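Local atomic coordinates of centrosomal protein of 192 kDa (Homo sapiens, PDB entry 6FVI), a protein that acts as a centrosomal activating scaffold for AURKA and PLK1 and is required for mitotic centrosome maturation and bipolar spindle assembly. Residues A61-K66 with F75-A80; A80-S85 with Y111-D116. All blocks are in the same frame, centred on the assembly; numbering follows the deposited sequence.

In this PapD-like (ASH) domain of Cep192, after three earlier strands (21-23, 27-29, 39-47) the chain runs out along strand 53-66, whose end, residues 61-66, turns through a short loop and returns as residues 75-80. Contact 1 closes that loop as a beta hairpin. From Ala80, which both contacts share, the chain enters strand 82-91, passes through strand 96-103, and comes back along strand 109-121, where residues 111-116 close contact 2 against residues 80-85. The two closures therefore follow one another in series, neither enclosing the other. They meet through strand 109-121, the sheet neighbour of strand 53-66: Tyr64 pairs with Ala112 through the backbone, and Gln113 NE2 bonds to Ala61 O.

Contact 1. Residues A61-K66 with F75-A80; sequences APPYVK and FRATYA
Arg76 reaches back from its strand over the backbone of 61-66, crossing the side chain of Tyr64 with the guanidinium plane 89° from the phenol ring. The bend at chi2 (-75°) sets CD beside the Pro62 and Pro63 carbonyls; farther out, NH1 bonds to Pro62 O at 2.8 Å. That carbonyl points almost straight at NH1, but the N-H...O angle of 133° makes the bond a bent one. Ala61 CB rests over one guanidinium face, 3.6 Å from NH1, near the rim. The other sheet face carries Val65 and Phe75, whose backbones exchange two hydrogen bonds, from Val65 N to Phe75 O and from Phe75 N to Val65 O. Beyond the regular pairing, Ala77 N still bonds to Pro63 O at 2.9 Å, while Ala77 CB packs against both Pro63 CB, 4.1 Å away, and Val65 CG2. Tyr79 contributes at the margin: its carbonyl O borders the Pro63 ring, and its phenol ring makes a cation-pi contact with Arg106. Tyr64 and Arg76 form the non-hydrogen-bonded pair, Val65 and Phe75 the hydrogen-bonded one, the alternation of antiparallel pairing; as consecutive strands they form a beta hairpin, here at one end of the PapD-like beta fold.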
loop_
_atom_site.group_PDB
_atom_site.type_symbol
_atom_site.label_atom_id
_atom_site.label_comp_id
_atom_site.label_asym_id
_atom_site.label_seq_id
_atom_site.Cartn_x
_atom_site.Cartn_y
_atom_site.Cartn_z
ATOM N N ALA A 61 7.528 1.060 -7.921
ATOM C CA ALA A 61 7.938 1.585 -9.230
ATOM C C ALA A 61 7.031 2.774 -9.478
ATOM O O ALA A 61 5.994 2.914 -8.815
ATOM C CB ALA A 61 7.752 0.552 -10.315
ATOM N N PRO A 62 7.360 3.597 -10.470
ATOM C CA PRO A 62 6.507 4.755 -10.763
ATOM C C PRO A 62 5.116 4.312 -11.195
ATOM O O PRO A 62 4.904 3.169 -11.585
ATOM C CB PRO A 62 7.250 5.469 -11.899
ATOM C CG PRO A 62 8.681 5.103 -11.648
ATOM C CD PRO A 62 8.610 3.653 -11.247
ATOM N N PRO A 63 4.153 5.215 -11.168
ATOM C CA PRO A 63 2.819 4.836 -11.642
ATOM C C PRO A 63 2.857 4.317 -13.051
ATOM O O PRO A 63 3.617 4.828 -13.884
ATOM C CB PRO A 63 2.040 6.167 -11.582
ATOM C CG PRO A 63 2.810 7.027 -10.631
ATOM C CD PRO A 63 4.226 6.650 -10.836
ATOM N N TYR A 64 2.016 3.344 -13.325
ATOM C CA TYR A 64 1.812 2.849 -14.661
ATOM C C TYR A 64 0.456 3.290 -15.144
ATOM O O TYR A 64 -0.519 3.339 -14.376
ATOM C CB TYR A 64 2.016 1.316 -14.753
ATOM C CG TYR A 64 1.100 0.481 -13.906
ATOM C CD1 TYR A 64 1.380 0.250 -12.557
ATOM C CD2 TYR A 64 -0.027 -0.112 -14.432
ATOM C CE1 TYR A 64 0.558 -0.539 -11.782
ATOM C CE2 TYR A 64 -0.865 -0.896 -13.675
ATOM C CZ TYR A 64 -0.552 -1.121 -12.336
ATOM O OH TYR A 64 -1.366 -1.894 -11.547
ATOM N N VAL A 65 0.378 3.685 -16.423
ATOM C CA VAL A 65 -0.754 4.435 -16.916
ATOM C C VAL A 65 -1.175 3.904 -18.274
ATOM O O VAL A 65 -0.354 3.765 -19.187
ATOM C CB VAL A 65 -0.431 5.934 -17.009
ATOM C CG1 VAL A 65 -1.710 6.734 -17.199
ATOM C CG2 VAL A 65 0.317 6.395 -15.767
ATOM N N LYS A 66 -2.464 3.658 -18.425
ATOM C CA LYS A 66 -2.985 3.161 -19.690
ATOM C C LYS A 66 -3.996 4.171 -20.197
ATOM O O LYS A 66 -4.554 4.994 -19.458
ATOM C CB LYS A 66 -3.588 1.758 -19.523
ATOM C CG LYS A 66 -4.855 1.682 -18.696
ATOM C CD LYS A 66 -5.368 0.265 -18.473
ATOM C CE LYS A 66 -6.290 0.258 -17.260
ATOM N NZ LYS A 66 -6.472 -1.069 -16.606
ATOM N N PHE A 75 2.347 3.036 -20.084
ATOM C CA PHE A 75 3.527 3.863 -19.865
ATOM C C PHE A 75 3.819 3.983 -18.375
ATOM O O PHE A 75 2.997 3.623 -17.538
ATOM C CB PHE A 75 3.312 5.247 -20.453
ATOM C CG PHE A 75 3.057 5.220 -21.928
ATOM C CD1 PHE A 75 3.965 4.692 -22.830
ATOM C CD2 PHE A 75 1.879 5.650 -22.407
ATOM C CE1 PHE A 75 3.687 4.650 -24.179
ATOM C CE2 PHE A 75 1.597 5.638 -23.754
ATOM C CZ PHE A 75 2.508 5.125 -24.623
ATOM N N ARG A 76 5.006 4.482 -18.061
ATOM C CA ARG A 76 5.318 4.919 -16.704
ATOM C C ARG A 76 5.222 6.429 -16.621
ATOM O O ARG A 76 5.774 7.148 -17.472
ATOM C CB ARG A 76 6.716 4.497 -16.291
ATOM C CG ARG A 76 6.922 3.027 -16.085
ATOM C CD ARG A 76 6.334 2.495 -14.798
ATOM N NE ARG A 76 6.741 1.103 -14.604
ATOM C CZ ARG A 76 6.199 0.273 -13.734
ATOM N NH1 ARG A 76 5.258 0.684 -12.932
ATOM N NH2 ARG A 76 6.613 -0.981 -13.668
ATOM N N ALA A 77 4.537 6.940 -15.604
ATOM C CA ALA A 77 4.522 8.383 -15.395
ATOM C C ALA A 77 5.908 8.846 -14.960
ATOM O O ALA A 77 6.640 8.119 -14.281
ATOM C CB ALA A 77 3.500 8.764 -14.354
ATOM N N THR A 78 6.234 10.090 -15.300
ATOM C CA THR A 78 7.525 10.693 -14.934
ATOM C C THR A 78 7.394 11.558 -13.666
ATOM O O THR A 78 8.319 12.275 -13.310
ATOM C CB THR A 78 8.052 11.552 -16.076
ATOM O OG1 THR A 78 7.089 12.582 -16.319
ATOM C CG2 THR A 78 8.282 10.718 -17.319
ATOM N N TYR A 79 6.248 11.485 -13.012
ATOM C CA TYR A 79 5.954 12.264 -11.824
ATOM C C TYR A 79 5.126 11.395 -10.882
ATOM O O TYR A 79 4.590 10.360 -11.250
ATOM C CB TYR A 79 5.193 13.554 -12.216
ATOM C CG TYR A 79 3.845 13.286 -12.839
ATOM C CD1 TYR A 79 3.707 13.026 -14.202
ATOM C CD2 TYR A 79 2.686 13.260 -12.063
ATOM C CE1 TYR A 79 2.451 12.741 -14.758
ATOM C CE2 TYR A 79 1.448 12.992 -12.600
ATOM C CZ TYR A 79 1.332 12.750 -13.948
ATOM O OH TYR A 79 0.096 12.534 -14.454
ATOM N N ALA A 80 5.016 11.871 -9.644
ATOM C CA ALA A 80 4.257 11.161 -8.615
ATOM C C ALA A 80 2.793 11.535 -8.722
ATOM O O ALA A 80 2.340 12.561 -8.270
ATOM C CB ALA A 80 4.803 11.474 -7.250
#

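Contact 2. Residues A80-S85 with Y111-D116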
loop_
_atom_site.group_PDB
_atom_site.type_symbol
_atom_site.label_atom_id
_atom_site.label_comp_id
_atom_site.label_asym_id
_atom_site.label_seq_id
_atom_site.Cartn_x
_atom_site.Cartn_y
_atom_site.Cartn_z
ATOM N N ALA A 80 5.016 11.871 -9.644
ATOM C CA ALA A 80 4.257 11.161 -8.615
ATOM C C ALA A 80 2.793 11.535 -8.722
ATOM O O ALA A 80 2.340 12.561 -8.270
ATOM C CB ALA A 80 4.803 11.474 -7.250
ATOM N N ALA A 81 2.030 10.694 -9.364
ATOM C CA ALA A 81 0.588 10.881 -9.454
ATOM C C ALA A 81 -0.126 10.588 -8.141
ATOM O O ALA A 81 -1.207 11.105 -7.907
ATOM C CB ALA A 81 0.022 10.030 -10.555
ATOM N N PHE A 82 0.483 9.784 -7.294
ATOM C CA PHE A 82 -0.070 9.467 -5.969
ATOM C C PHE A 82 0.914 9.930 -4.910
ATOM O O PHE A 82 2.134 9.717 -5.061
ATOM C CB PHE A 82 -0.311 7.971 -5.805
ATOM C CG PHE A 82 -1.249 7.371 -6.828
ATOM C CD1 PHE A 82 -2.618 7.571 -6.719
ATOM C CD2 PHE A 82 -0.771 6.635 -7.885
ATOM C CE1 PHE A 82 -3.480 7.002 -7.639
ATOM C CE2 PHE A 82 -1.629 6.084 -8.820
ATOM C CZ PHE A 82 -2.979 6.277 -8.703
ATOM N N ARG A 83 0.394 10.466 -3.825
ATOM C CA ARG A 83 1.228 10.850 -2.683
ATOM C C ARG A 83 0.583 10.392 -1.405
ATOM O O ARG A 83 -0.616 10.513 -1.224
ATOM C CB ARG A 83 1.425 12.354 -2.641
ATOM C CG ARG A 83 2.310 12.869 -3.759
ATOM C CD ARG A 83 2.744 14.304 -3.479
ATOM N NE ARG A 83 3.699 14.807 -4.467
ATOM C CZ ARG A 83 4.869 14.228 -4.731
ATOM N NH1 ARG A 83 5.210 13.107 -4.108
ATOM N NH2 ARG A 83 5.690 14.751 -5.636
ATOM N N CYS A 84 1.415 9.873 -0.511
ATOM C CA CYS A 84 0.963 9.397 0.778
ATOM C C CYS A 84 1.544 10.269 1.871
ATOM O O CYS A 84 2.681 10.737 1.752
ATOM C CB CYS A 84 1.429 7.959 1.004
ATOM S SG CYS A 84 0.785 6.759 -0.176
ATOM N N SER A 85 0.797 10.453 2.956
ATOM C CA SER A 85 1.250 11.231 4.100
ATOM C C SER A 85 0.667 10.646 5.378
ATOM O O SER A 85 -0.537 10.442 5.440
ATOM C CB SER A 85 0.731 12.652 3.955
ATOM O OG SER A 85 1.107 13.424 5.063
ATOM N N TYR A 111 -4.533 5.341 -14.107
ATOM C CA TYR A 111 -3.287 5.270 -13.350
ATOM C C TYR A 111 -3.342 4.198 -12.272
ATOM O O TYR A 111 -4.393 4.015 -11.638
ATOM C CB TYR A 111 -3.078 6.601 -12.609
ATOM C CG TYR A 111 -2.845 7.807 -13.485
ATOM C CD1 TYR A 111 -3.863 8.364 -14.260
ATOM C CD2 TYR A 111 -1.610 8.424 -13.509
ATOM C CE1 TYR A 111 -3.643 9.485 -15.022
ATOM C CE2 TYR A 111 -1.399 9.568 -14.264
ATOM C CZ TYR A 111 -2.424 10.089 -15.030
ATOM O OH TYR A 111 -2.177 11.213 -15.757
ATOM N N ALA A 112 -2.207 3.580 -11.992
ATOM C CA ALA A 112 -2.134 2.687 -10.851
ATOM C C ALA A 112 -0.699 2.634 -10.379
ATOM O O ALA A 112 0.233 3.001 -11.090
ATOM C CB ALA A 112 -2.669 1.305 -11.188
ATOM N N GLN A 113 -0.515 2.136 -9.154
ATOM C CA GLN A 113 0.816 2.042 -8.592
ATOM C C GLN A 113 0.795 1.064 -7.426
ATOM O O GLN A 113 -0.138 1.069 -6.619
ATOM C CB GLN A 113 1.310 3.410 -8.121
ATOM C CG GLN A 113 2.793 3.452 -7.805
ATOM C CD GLN A 113 3.244 4.851 -7.455
ATOM O OE1 GLN A 113 2.463 5.674 -6.964
ATOM N NE2 GLN A 113 4.514 5.107 -7.677
ATOM N N PHE A 114 1.853 0.264 -7.329
ATOM C CA PHE A 114 2.050 -0.639 -6.216
ATOM C C PHE A 114 2.961 -0.032 -5.171
ATOM O O PHE A 114 3.967 0.587 -5.513
ATOM C CB PHE A 114 2.658 -1.964 -6.706
ATOM C CG PHE A 114 1.715 -2.775 -7.557
ATOM C CD1 PHE A 114 0.648 -3.464 -6.953
ATOM C CD2 PHE A 114 1.835 -2.821 -8.930
ATOM C CE1 PHE A 114 -0.244 -4.199 -7.727
ATOM C CE2 PHE A 114 0.966 -3.581 -9.684
ATOM C CZ PHE A 114 -0.060 -4.277 -9.095
ATOM N N TRP A 115 2.599 -0.242 -3.905
ATOM C CA TRP A 115 3.337 0.263 -2.751
ATOM C C TRP A 115 3.512 -0.848 -1.723
ATOM O O TRP A 115 2.771 -1.841 -1.709
ATOM C CB TRP A 115 2.529 1.398 -2.101
ATOM C CG TRP A 115 2.463 2.659 -2.871
ATOM C CD1 TRP A 115 1.792 2.896 -4.028
ATOM C CD2 TRP A 115 3.104 3.896 -2.523
ATOM N NE1 TRP A 115 1.992 4.190 -4.434
ATOM C CE2 TRP A 115 2.782 4.829 -3.525
ATOM C CE3 TRP A 115 3.912 4.303 -1.472
ATOM C CZ2 TRP A 115 3.237 6.155 -3.502
ATOM C CZ3 TRP A 115 4.361 5.608 -1.448
ATOM C CH2 TRP A 115 4.025 6.518 -2.461
ATOM N N ASP A 116 4.494 -0.662 -0.867
ATOM C CA ASP A 116 4.498 -1.470 0.318
ATOM C C ASP A 116 4.803 -0.694 1.542
ATOM O O ASP A 116 5.297 0.427 1.523
ATOM C CB ASP A 116 5.407 -2.672 0.213
ATOM C CG ASP A 116 6.853 -2.345 0.255
ATOM O OD1 ASP A 116 7.232 -1.187 0.432
ATOM O OD2 ASP A 116 7.641 -3.303 0.144
HETATM O O HOH W 1 3.088 8.312 -7.377
#
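Strand 82-85 runs in the same general sense as strand 111-116, the two axes 39° apart and 9.5 Å distant at closest approach, so that the backbones stay apart and side chains bridge the gap. Cys84 SG sits over the six-membered ring of Trp115, 3.9 Å from its centroid and only 10° off the ring normal; chi1 of -62° turns the sulfur beside its own backbone N. The indole in turn stacks with Phe133. Phe82 and Gln113 pass each other in opposite directions, and Gln113 OE1 lies at the phenyl edge, 3.5 Å from Phe82 CD2. Farther along the phenyl, CZ abuts Tyr111 CB at 3.9 Å, while Ala81 CB touches Tyr111 CD2 at 3.7 Å. The Gln113 amide is engaged at both ends. Its OE1 takes a hydrogen bond of 2.7 Å from a water that accepts one from Phe82 N, and a weak bond from Trp115 NE1, whereas its NE2 bonds to Ala61 O. Phe103, from strand 96-103, meets the rings of both Phe82 and Tyr111. A largely apolar interior thus accommodates a buried amide by giving its oxygen two donors and its nitrogen a carbonyl, with one water relaying the polar connection between the strands.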